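Local coordinates for protein probable Rab-related GTPase (Acanthamoeba polyphaga mimivirus, PDB 5XC5) that binds GTP with a magnesium ion as a Rab-related small GTPase with GTPase activity, and may take part in protein transport, at residues I9-S14 and L80-V85; S19-Q24 and A149-S154; T111-V116 and F161-D166. The protein carries 1 engineered substitution. One frame throughout, in Å; residues are numbered along the deposited sequence.

Contact 1 (9-14 with 80-85) lies nearest the centre of the chain and joins two neighbouring parallel strands of the central sheet by backbone hydrogen bonds. Contact 3 (111-116 with 161-166) starts from the next strand, which pairs with 80-85, and packs it on helix 154-169 mainly through side chains, without hydrogen bonds between the two segments. Contact 2 (19-24 with 149-154) is only partly buried and far more polar: helix 18-26 and the loop before helix 154-169 meet beside GTP, which contact 1 also touches, and the magnesium ion. Leu-10 and Val-85 pack on helix 18-26, Ile-21 meets Phe-161, and the Met-164 methyl reaches the carbonyl of Cys-82.

Contact 1 of 3, residues I9-S14 and L80-V85; sequences ILIGSS and LGCLVV. With GTP (guanosine-5'-triphosphate), chain B.
Ile-9, Leu-10 and Ile-11 run parallel to Cys-82, Leu-83 and Val-84, so that the flat groups meeting here are peptide units of two adjacent strands. On one face of the sheet lie Ile-9, Ile-11, Cys-82 and Val-84, with helix 91-107 over Cys-82 and Val-84; on the other lie Leu-10, Leu-83 and Val-85, where helix 154-169 covers Leu-83. Between the strands, Ile-11 N bonds to Leu-83 O at 2.9 Å and Val-85 N to Ile-11 O at 2.9 Å, each donor close to the line of the carbonyl bond. Leu-83 N reaches Ile-9 O in the same manner. The bond from Ile-9 N to Gly-81 O, 3.1 Å, is longer and comes to the carbonyl more off-line, its donor tilted 25° from the carbonyl plane.

CG1 of Ile-11, held between backbone N and carbonyl carbon (chi1 66°), touches SG of Cys-82 and CG2 of Val-84, and the extended chi2 carries CD1 of Ile-11 to 3.6 Å from SG of Cys-82. On the other face Leu-10 and Leu-83 run alongside each other in the same direction, with CG of Leu-10 3.8 Å from CD1 of Leu-83.

Beyond Ile-11 the strand enters the P-loop. A water accepts from Ser-13 N and donates to Val-85 O, continuing the pairing where direct bonds end, and Ser-13 OG turns to Asp-96 and Trp-100. Ser-14 OG donates to GTP O2G at 2.8 Å. The chemistry thus passes from apolar packing and backbone hydrogen bonding to phosphate recognition within six residues, tying the start of the nucleotide-binding loop to the buried centre of the sheet.

Contact 2 of 3, residues S19-Q24 and A149-S154; sequences SSIVHQ and ASSFES. With MG (magnesium ion), chain C; GTP (guanosine-5'-triphosphate), chain B.
Gln-24 lays its side chain against the turn at Ser-151: CG, anti to the backbone N (chi1 -176°), sits 3.3 Å from Ser-151 O, chi2 bends the chain at CD, and the turn of the amide brings NE2 to the same oxygen, to which it donates at 2.8 Å. The bond is nearly straight (167°), in the carbonyl plane and in the amide plane of Gln-24. OE1 of Gln-24 faces CB of Ser-154.

One turn earlier, Ser-20 and Ser-151 approach with CB of Ser-20 3.4 Å from OG of Ser-151, but their hydroxyls serve different parts of GTP. Ser-20 OG and N both donate to O1A of the alpha phosphate, whereas Ser-151 OG donates to N7 of the base at 2.6 Å and also bonds to Asn-119. Ser-151 N adds a bond to O6. The Phe-152 ring lies over the guanine, its CZ 3.3 Å from GTP C4. Ser-19 OG binds the magnesium ion at 2.1 Å; Thr-37 is its other protein ligand.

Helix 18-26 follows the P-loop, and Ser-150 to Phe-152 probably correspond to the SAK motif (G5) of Ras-like GTPases, whose backbone amide reads guanine O6; together they line part of the nucleotide site.

Contact 3 of 3, residues T111-V116 and F161-D166; sequences TYYILV and FGKMID
Tyr-113 reaches from the first residue of its strand to the helix 161-166 and meets two consecutive side chains there. Its CB points toward the helix and CG, anti to the backbone N (chi1 -177°), continues outward. Met-164 approaches the CD2 side of the ring: CE lies 3.7 Å from CD2 of Tyr-113, and SD sits at the ring edge, in plane, 5.1 Å from the centroid. With its sulfur at the ring edge this is a Met-aromatic contact. Further out, CE2 of Tyr-113 comes to 3.7 Å from the backbone O of Lys-163, and the OH touches the aliphatic part of that lysine, 3.5 Å from CE. The polar ends are settled elsewhere: Tyr-113 OH bonds to OD2 of Asp-145, and Lys-163 NZ forms a salt bridge with the same carboxylate, which probably draws the phenol and ammonium groups together although they do not bond to each other.

Ile-114 points away from the helix, to the opposite face of the sheet, where it packs on Leu-104 and Arg-105 of helix 91-107. The sheet is thereby flanked by helices on both faces, the three-layer alpha/beta architecture of the Ras-like G domain. Helix 161-166 runs nearly antiparallel to strand 113-116, at 169°, with the axes 9.4 Å apart.

Leu-115 returns to the helix side. Its CB is 4.2 Å from CE of Met-164, so the methionine methyl touches both Tyr-113 and Leu-115. The CD1 branch of Leu-115 meets CE of Lys-163 at 3.9 Å and CD2 meets its CB, the two side chains crossing at about a right angle. Leu-115 also packs on Leu-83 and Val-147 of the strands flanking its own.

Contact 1 of 3, residues I9-S14 and L80-V85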
loop_
_atom_site.group_PDB
_atom_site.type_symbol
_atom_site.label_atom_id
_atom_site.label_comp_id
_atom_site.label_asym_id
_atom_site.label_seq_id
_atom_site.Cartn_x
_atom_site.Cartn_y
_atom_site.Cartn_z
ATOM N N ILE A 9 -2.261 -3.645 -6.051
ATOM C CA ILE A 9 -1.804 -4.577 -5.021
ATOM C C ILE A 9 -1.237 -3.809 -3.833
ATOM O O ILE A 9 -0.652 -2.730 -3.986
ATOM C CB ILE A 9 -0.778 -5.612 -5.533
ATOM C CG1 ILE A 9 0.522 -4.932 -5.972
ATOM C CG2 ILE A 9 -1.382 -6.490 -6.625
ATOM C CD1 ILE A 9 1.613 -5.914 -6.355
ATOM N N LEU A 10 -1.395 -4.386 -2.643
ATOM C CA LEU A 10 -0.730 -3.907 -1.437
ATOM C C LEU A 10 0.339 -4.919 -1.070
ATOM O O LEU A 10 0.039 -6.111 -0.908
ATOM C CB LEU A 10 -1.695 -3.757 -0.260
ATOM C CG LEU A 10 -2.713 -2.637 -0.399
ATOM C CD1 LEU A 10 -3.945 -3.153 -1.101
ATOM C CD2 LEU A 10 -3.043 -2.043 0.984
ATOM N N ILE A 11 1.581 -4.444 -0.952
ATOM C CA ILE A 11 2.708 -5.269 -0.541
ATOM C C ILE A 11 3.462 -4.549 0.570
ATOM O O ILE A 11 3.341 -3.334 0.743
ATOM C CB ILE A 11 3.650 -5.622 -1.711
ATOM C CG1 ILE A 11 4.341 -4.366 -2.239
ATOM C CG2 ILE A 11 2.878 -6.297 -2.846
ATOM C CD1 ILE A 11 5.251 -4.616 -3.466
ATOM N N GLY A 12 4.218 -5.313 1.338
ATOM C CA GLY A 12 4.936 -4.792 2.487
ATOM C C GLY A 12 5.075 -5.872 3.535
ATOM O O GLY A 12 4.422 -6.909 3.489
ATOM N N SER A 13 5.974 -5.626 4.488
ATOM C CA SER A 13 6.330 -6.668 5.434
ATOM C C SER A 13 5.180 -6.944 6.401
ATOM O O SER A 13 4.209 -6.195 6.489
ATOM C CB SER A 13 7.614 -6.293 6.157
ATOM O OG SER A 13 8.648 -6.278 5.187
ATOM N N SER A 14 5.284 -8.062 7.112
ATOM C CA SER A 14 4.171 -8.491 7.950
ATOM C C SER A 14 3.946 -7.518 9.103
ATOM O O SER A 14 4.896 -7.014 9.706
ATOM C CB SER A 14 4.428 -9.892 8.500
ATOM O OG SER A 14 3.364 -10.289 9.353
ATOM N N LEU A 80 -1.319 -2.367 -12.121
ATOM C CA LEU A 80 -1.254 -0.988 -12.581
ATOM C C LEU A 80 -0.870 -0.012 -11.477
ATOM O O LEU A 80 -0.197 0.984 -11.747
ATOM C CB LEU A 80 -2.597 -0.568 -13.195
ATOM C CG LEU A 80 -3.031 -1.418 -14.397
ATOM C CD1 LEU A 80 -4.349 -0.912 -14.985
ATOM C CD2 LEU A 80 -1.949 -1.452 -15.459
ATOM N N GLY A 81 -1.265 -0.288 -10.242
ATOM C CA GLY A 81 -0.856 0.527 -9.116
ATOM C C GLY A 81 -0.417 -0.375 -7.979
ATOM O O GLY A 81 -0.859 -1.516 -7.859
ATOM N N CYS A 82 0.462 0.156 -7.146
ATOM C CA CYS A 82 0.946 -0.607 -6.005
ATOM C C CYS A 82 1.091 0.316 -4.810
ATOM O O CYS A 82 1.699 1.388 -4.915
ATOM C CB CYS A 82 2.299 -1.263 -6.323
ATOM S SG CYS A 82 3.055 -2.161 -4.938
ATOM N N LEU A 83 0.553 -0.122 -3.674
ATOM C CA LEU A 83 0.811 0.498 -2.384
ATOM C C LEU A 83 1.865 -0.348 -1.680
ATOM O O LEU A 83 1.653 -1.549 -1.468
ATOM C CB LEU A 83 -0.480 0.510 -1.568
ATOM C CG LEU A 83 -1.656 1.310 -2.158
ATOM C CD1 LEU A 83 -2.918 1.059 -1.367
ATOM C CD2 LEU A 83 -1.358 2.798 -2.156
ATOM N N VAL A 84 3.000 0.263 -1.332
ATOM C CA VAL A 84 4.042 -0.417 -0.565
ATOM C C VAL A 84 4.019 0.157 0.844
ATOM O O VAL A 84 4.397 1.313 1.058
ATOM C CB VAL A 84 5.427 -0.254 -1.202
ATOM C CG1 VAL A 84 6.452 -1.108 -0.452
ATOM C CG2 VAL A 84 5.386 -0.661 -2.669
ATOM N N VAL A 85 3.578 -0.649 1.810
ATOM C CA VAL A 85 3.284 -0.175 3.157
ATOM C C VAL A 85 4.421 -0.546 4.099
ATOM O O VAL A 85 4.990 -1.640 4.005
ATOM C CB VAL A 85 1.941 -0.765 3.627
ATOM C CG1 VAL A 85 1.520 -0.156 4.953
ATOM C CG2 VAL A 85 0.863 -0.544 2.563
HETATM P PG GTP B . 0.369 -9.357 7.115
HETATM O O1G GTP B . -0.949 -9.787 6.502
HETATM O O2G GTP B . 0.865 -10.342 8.132
HETATM O O3G GTP B . 1.416 -9.036 6.071
HETATM O O3B GTP B . 0.155 -7.997 8.008
HETATM P PB GTP B . -0.640 -6.650 7.575
HETATM O O1B GTP B . -1.863 -6.986 6.744
HETATM O O2B GTP B . 0.310 -5.687 6.919
HETATM O O3A GTP B . -1.012 -5.938 8.977
HETATM P PA GTP B . -2.458 -5.990 9.718
HETATM O O1A GTP B . -3.474 -5.113 8.978
HETATM O O2A GTP B . -2.870 -7.455 9.975
HETATM O "O5'" GTP B . -2.093 -5.221 11.103
HETATM C "C5'" GTP B . -1.161 -5.760 12.018
HETATM C "C4'" GTP B . -1.405 -5.159 13.402
HETATM O "O4'" GTP B . -1.095 -3.775 13.330
HETATM C "C3'" GTP B . -2.843 -5.269 13.873
HETATM O "O3'" GTP B . -2.875 -5.537 15.267
HETATM C "C2'" GTP B . -3.405 -3.887 13.616
HETATM O "O2'" GTP B . -4.455 -3.552 14.494
HETATM C "C1'" GTP B . -2.185 -3.008 13.808
HETATM N N9 GTP B . -2.328 -1.792 12.996
HETATM C C8 GTP B . -2.709 -1.698 11.683
HETATM N N7 GTP B . -2.703 -0.401 11.314
HETATM C C5 GTP B . -2.324 0.337 12.389
HETATM C C6 GTP B . -2.147 1.703 12.580
HETATM O O6 GTP B . -2.333 2.556 11.694
HETATM N N1 GTP B . -1.751 2.112 13.831
HETATM C C2 GTP B . -1.515 1.227 14.862
HETATM N N2 GTP B . -1.127 1.710 16.037
HETATM N N3 GTP B . -1.678 -0.127 14.682
HETATM C C4 GTP B . -2.085 -0.535 13.452
HETATM O O HOH W 1 7.364 -3.082 4.433
#

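Contact 2 of 3, residues S19-Q24 and A149-S154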
loop_
_atom_site.group_PDB
_atom_site.type_symbol
_atom_site.label_atom_id
_atom_site.label_comp_id
_atom_site.label_asym_id
_atom_site.label_seq_id
_atom_site.Cartn_x
_atom_site.Cartn_y
_atom_site.Cartn_z
ATOM N N SER A 19 -3.700 -5.046 5.551
ATOM C CA SER A 19 -5.083 -5.510 5.606
ATOM C C SER A 19 -5.975 -4.519 6.341
ATOM O O SER A 19 -7.130 -4.311 5.956
ATOM C CB SER A 19 -5.165 -6.892 6.251
ATOM O OG SER A 19 -4.414 -7.841 5.518
ATOM N N SER A 20 -5.451 -3.897 7.395
ATOM C CA SER A 20 -6.213 -2.883 8.119
ATOM C C SER A 20 -6.554 -1.697 7.224
ATOM O O SER A 20 -7.687 -1.198 7.243
ATOM C CB SER A 20 -5.422 -2.436 9.343
ATOM O OG SER A 20 -5.238 -3.520 10.231
ATOM N N ILE A 21 -5.593 -1.259 6.405
ATOM C CA ILE A 21 -5.838 -0.184 5.450
ATOM C C ILE A 21 -6.925 -0.577 4.454
ATOM O O ILE A 21 -7.865 0.184 4.204
ATOM C CB ILE A 21 -4.524 0.204 4.749
ATOM C CG1 ILE A 21 -3.648 1.039 5.686
ATOM C CG2 ILE A 21 -4.808 0.951 3.467
ATOM C CD1 ILE A 21 -2.200 1.157 5.217
ATOM N N VAL A 22 -6.825 -1.782 3.882
ATOM C CA VAL A 22 -7.813 -2.177 2.880
ATOM C C VAL A 22 -9.205 -2.280 3.488
ATOM O O VAL A 22 -10.190 -1.833 2.884
ATOM C CB VAL A 22 -7.415 -3.553 2.312
ATOM C CG1 VAL A 22 -8.621 -4.237 1.658
ATOM C CG2 VAL A 22 -6.281 -3.429 1.353
ATOM N N HIS A 23 -9.314 -2.861 4.687
ATOM C CA HIS A 23 -10.624 -2.979 5.326
ATOM C C HIS A 23 -11.211 -1.604 5.606
ATOM O O HIS A 23 -12.417 -1.391 5.445
ATOM C CB HIS A 23 -10.513 -3.765 6.636
ATOM C CG HIS A 23 -10.238 -5.233 6.465
ATOM N ND1 HIS A 23 -9.640 -5.766 5.343
ATOM C CD2 HIS A 23 -10.487 -6.279 7.288
ATOM C CE1 HIS A 23 -9.525 -7.075 5.483
ATOM N NE2 HIS A 23 -10.038 -7.413 6.655
ATOM N N GLN A 24 -10.370 -0.656 6.024
ATOM C CA GLN A 24 -10.854 0.694 6.274
ATOM C C GLN A 24 -11.355 1.339 4.987
ATOM O O GLN A 24 -12.409 1.982 4.974
ATOM C CB GLN A 24 -9.734 1.515 6.909
ATOM C CG GLN A 24 -10.125 2.930 7.317
ATOM C CD GLN A 24 -11.091 2.954 8.489
ATOM O OE1 GLN A 24 -12.294 3.076 8.303
ATOM N NE2 GLN A 24 -10.560 2.840 9.705
ATOM N N ALA A 149 -0.088 7.695 6.822
ATOM C CA ALA A 149 -1.421 7.205 7.151
ATOM C C ALA A 149 -1.459 6.501 8.502
ATOM O O ALA A 149 -0.432 6.164 9.098
ATOM C CB ALA A 149 -1.947 6.267 6.058
ATOM N N SER A 150 -2.689 6.323 8.995
ATOM C CA SER A 150 -3.016 5.399 10.070
ATOM C C SER A 150 -4.260 4.641 9.644
ATOM O O SER A 150 -5.244 5.262 9.230
ATOM C CB SER A 150 -3.326 6.152 11.362
ATOM O OG SER A 150 -3.861 5.262 12.337
ATOM N N SER A 151 -4.209 3.305 9.736
ATOM C CA SER A 151 -5.353 2.477 9.363
ATOM C C SER A 151 -6.605 2.868 10.124
ATOM O O SER A 151 -7.720 2.679 9.620
ATOM C CB SER A 151 -5.060 1.008 9.673
ATOM O OG SER A 151 -3.817 0.573 9.137
ATOM N N PHE A 152 -6.449 3.377 11.341
ATOM C CA PHE A 152 -7.568 3.694 12.216
ATOM C C PHE A 152 -8.160 5.063 11.939
ATOM O O PHE A 152 -9.179 5.416 12.541
ATOM C CB PHE A 152 -7.127 3.608 13.685
ATOM C CG PHE A 152 -6.448 2.315 14.035
ATOM C CD1 PHE A 152 -6.841 1.132 13.435
ATOM C CD2 PHE A 152 -5.402 2.286 14.948
ATOM C CE1 PHE A 152 -6.212 -0.066 13.740
ATOM C CE2 PHE A 152 -4.775 1.087 15.266
ATOM C CZ PHE A 152 -5.179 -0.083 14.653
ATOM N N GLU A 153 -7.560 5.840 11.042
ATOM C CA GLU A 153 -8.051 7.168 10.690
ATOM C C GLU A 153 -8.486 7.143 9.231
ATOM O O GLU A 153 -7.654 7.232 8.321
ATOM C CB GLU A 153 -6.973 8.217 10.937
ATOM C CG GLU A 153 -7.441 9.649 10.648
ATOM C CD GLU A 153 -8.866 9.891 11.109
ATOM O OE1 GLU A 153 -9.099 9.884 12.338
ATOM O OE2 GLU A 153 -9.757 10.066 10.245
ATOM N N SER A 154 -9.796 7.037 9.007
ATOM C CA SER A 154 -10.315 6.897 7.655
ATOM C C SER A 154 -9.921 8.063 6.758
ATOM O O SER A 154 -9.790 7.886 5.547
ATOM C CB SER A 154 -11.835 6.759 7.695
ATOM O OG SER A 154 -12.414 7.948 8.176
HETATM MG MG MG C . -2.610 -8.726 6.006
HETATM P PG GTP B . 0.369 -9.357 7.115
HETATM O O1G GTP B . -0.949 -9.787 6.502
HETATM O O2G GTP B . 0.865 -10.342 8.132
HETATM O O3G GTP B . 1.416 -9.036 6.071
HETATM O O3B GTP B . 0.155 -7.997 8.008
HETATM P PB GTP B . -0.640 -6.650 7.575
HETATM O O1B GTP B . -1.863 -6.986 6.744
HETATM O O2B GTP B . 0.310 -5.687 6.919
HETATM O O3A GTP B . -1.012 -5.938 8.977
HETATM P PA GTP B . -2.458 -5.990 9.718
HETATM O O1A GTP B . -3.474 -5.113 8.978
HETATM O O2A GTP B . -2.870 -7.455 9.975
HETATM O "O5'" GTP B . -2.093 -5.221 11.103
HETATM C "C5'" GTP B . -1.161 -5.760 12.018
HETATM C "C4'" GTP B . -1.405 -5.159 13.402
HETATM O "O4'" GTP B . -1.095 -3.775 13.330
HETATM C "C3'" GTP B . -2.843 -5.269 13.873
HETATM O "O3'" GTP B . -2.875 -5.537 15.267
HETATM C "C2'" GTP B . -3.405 -3.887 13.616
HETATM O "O2'" GTP B . -4.455 -3.552 14.494
HETATM C "C1'" GTP B . -2.185 -3.008 13.808
HETATM N N9 GTP B . -2.328 -1.792 12.996
HETATM C C8 GTP B . -2.709 -1.698 11.683
HETATM N N7 GTP B . -2.703 -0.401 11.314
HETATM C C5 GTP B . -2.324 0.337 12.389
HETATM C C6 GTP B . -2.147 1.703 12.580
HETATM O O6 GTP B . -2.333 2.556 11.694
HETATM N N1 GTP B . -1.751 2.112 13.831
HETATM C C2 GTP B . -1.515 1.227 14.862
HETATM N N2 GTP B . -1.127 1.710 16.037
HETATM N N3 GTP B . -1.678 -0.127 14.682
HETATM C C4 GTP B . -2.085 -0.535 13.452
HETATM O O HOH W 2 -11.423 5.191 4.237
HETATM O O HOH W 3 -11.509 3.270 12.943
HETATM O O HOH W 4 -1.860 -8.153 4.074
HETATM O O HOH W 5 -3.440 -9.108 7.880
#

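Contact 3 of 3, residues T111-V116 and F161-D166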
loop_
_atom_site.group_PDB
_atom_site.type_symbol
_atom_site.label_atom_id
_atom_site.label_comp_id
_atom_site.label_asym_id
_atom_site.label_seq_id
_atom_site.Cartn_x
_atom_site.Cartn_y
_atom_site.Cartn_z
ATOM N N THR A 111 3.386 -1.415 -13.973
ATOM C CA THR A 111 2.949 -0.521 -12.911
ATOM C C THR A 111 3.123 0.924 -13.359
ATOM O O THR A 111 4.172 1.299 -13.889
ATOM C CB THR A 111 3.738 -0.790 -11.632
ATOM O OG1 THR A 111 3.788 -2.203 -11.399
ATOM C CG2 THR A 111 3.061 -0.134 -10.437
ATOM N N TYR A 112 2.085 1.729 -13.164
ATOM C CA TYR A 112 2.115 3.142 -13.505
ATOM C C TYR A 112 2.432 4.032 -12.313
ATOM O O TYR A 112 2.993 5.116 -12.490
ATOM C CB TYR A 112 0.752 3.545 -14.066
ATOM C CG TYR A 112 0.645 4.979 -14.495
ATOM C CD1 TYR A 112 1.255 5.414 -15.664
ATOM C CD2 TYR A 112 -0.093 5.896 -13.753
ATOM C CE1 TYR A 112 1.151 6.729 -16.076
ATOM C CE2 TYR A 112 -0.201 7.215 -14.154
ATOM C CZ TYR A 112 0.425 7.623 -15.323
ATOM O OH TYR A 112 0.324 8.930 -15.747
ATOM N N TYR A 113 2.085 3.598 -11.106
ATOM C CA TYR A 113 2.225 4.438 -9.926
ATOM C C TYR A 113 2.490 3.529 -8.740
ATOM O O TYR A 113 1.699 2.614 -8.464
ATOM C CB TYR A 113 0.940 5.234 -9.700
ATOM C CG TYR A 113 0.943 6.218 -8.541
ATOM C CD1 TYR A 113 1.916 7.213 -8.426
ATOM C CD2 TYR A 113 -0.076 6.184 -7.597
ATOM C CE1 TYR A 113 1.875 8.139 -7.375
ATOM C CE2 TYR A 113 -0.127 7.090 -6.559
ATOM C CZ TYR A 113 0.840 8.065 -6.445
ATOM O OH TYR A 113 0.752 8.947 -5.389
ATOM N N ILE A 114 3.604 3.781 -8.058
ATOM C CA ILE A 114 3.963 3.105 -6.817
ATOM C C ILE A 114 3.911 4.157 -5.723
ATOM O O ILE A 114 4.569 5.197 -5.831
ATOM C CB ILE A 114 5.362 2.482 -6.894
ATOM C CG1 ILE A 114 5.408 1.418 -7.987
ATOM C CG2 ILE A 114 5.731 1.892 -5.558
ATOM C CD1 ILE A 114 6.775 0.742 -8.107
ATOM N N LEU A 115 3.108 3.898 -4.688
ATOM C CA LEU A 115 2.915 4.818 -3.573
ATOM C C LEU A 115 3.357 4.124 -2.291
ATOM O O LEU A 115 2.785 3.100 -1.908
ATOM C CB LEU A 115 1.448 5.241 -3.490
ATOM C CG LEU A 115 1.061 6.141 -2.315
ATOM C CD1 LEU A 115 1.905 7.403 -2.278
ATOM C CD2 LEU A 115 -0.426 6.477 -2.414
ATOM N N VAL A 116 4.404 4.663 -1.662
ATOM C CA VAL A 116 4.891 4.165 -0.377
ATOM C C VAL A 116 4.030 4.767 0.725
ATOM O O VAL A 116 3.864 5.988 0.798
ATOM C CB VAL A 116 6.368 4.545 -0.186
ATOM C CG1 VAL A 116 6.833 4.213 1.235
ATOM C CG2 VAL A 116 7.242 3.848 -1.233
ATOM N N PHE A 161 -5.824 6.348 -0.921
ATOM C CA PHE A 161 -6.482 5.778 -2.092
ATOM C C PHE A 161 -6.844 6.845 -3.110
ATOM O O PHE A 161 -6.822 6.572 -4.317
ATOM C CB PHE A 161 -7.694 4.929 -1.718
ATOM C CG PHE A 161 -7.334 3.530 -1.388
ATOM C CD1 PHE A 161 -7.205 2.585 -2.387
ATOM C CD2 PHE A 161 -7.081 3.161 -0.078
ATOM C CE1 PHE A 161 -6.856 1.290 -2.089
ATOM C CE2 PHE A 161 -6.731 1.864 0.231
ATOM C CZ PHE A 161 -6.606 0.925 -0.781
ATOM N N GLY A 162 -7.144 8.065 -2.661
ATOM C CA GLY A 162 -7.422 9.129 -3.611
ATOM C C GLY A 162 -6.240 9.432 -4.511
ATOM O O GLY A 162 -6.406 9.672 -5.709
ATOM N N LYS A 163 -5.032 9.446 -3.943
ATOM C CA LYS A 163 -3.833 9.636 -4.756
ATOM C C LYS A 163 -3.711 8.530 -5.796
ATOM O O LYS A 163 -3.413 8.791 -6.966
ATOM C CB LYS A 163 -2.594 9.628 -3.860
ATOM C CG LYS A 163 -2.511 10.796 -2.894
ATOM C CD LYS A 163 -1.358 10.628 -1.890
ATOM C CE LYS A 163 0.038 10.769 -2.521
ATOM N NZ LYS A 163 0.275 12.141 -3.065
ATOM N N MET A 164 -3.951 7.289 -5.383
ATOM C CA MET A 164 -3.877 6.161 -6.301
ATOM C C MET A 164 -4.941 6.259 -7.388
ATOM O O MET A 164 -4.663 5.994 -8.562
ATOM C CB MET A 164 -4.027 4.862 -5.506
ATOM C CG MET A 164 -4.030 3.579 -6.341
ATOM S SD MET A 164 -2.464 3.285 -7.226
ATOM C CE MET A 164 -1.270 3.112 -5.869
ATOM N N ILE A 165 -6.162 6.643 -7.010
ATOM C CA ILE A 165 -7.262 6.761 -7.965
ATOM C C ILE A 165 -6.955 7.827 -9.012
ATOM O O ILE A 165 -7.142 7.607 -10.217
ATOM C CB ILE A 165 -8.582 7.040 -7.221
ATOM C CG1 ILE A 165 -9.002 5.804 -6.422
ATOM C CG2 ILE A 165 -9.678 7.488 -8.205
ATOM C CD1 ILE A 165 -9.940 6.115 -5.287
ATOM N N ASP A 166 -6.477 8.997 -8.567
ATOM C CA ASP A 166 -6.133 10.061 -9.510
ATOM C C ASP A 166 -5.124 9.571 -10.540
ATOM O O ASP A 166 -5.269 9.834 -11.737
ATOM C CB ASP A 166 -5.550 11.275 -8.781
ATOM C CG ASP A 166 -6.556 11.995 -7.904
ATOM O OD1 ASP A 166 -7.754 11.660 -7.946
ATOM O OD2 ASP A 166 -6.138 12.920 -7.175
#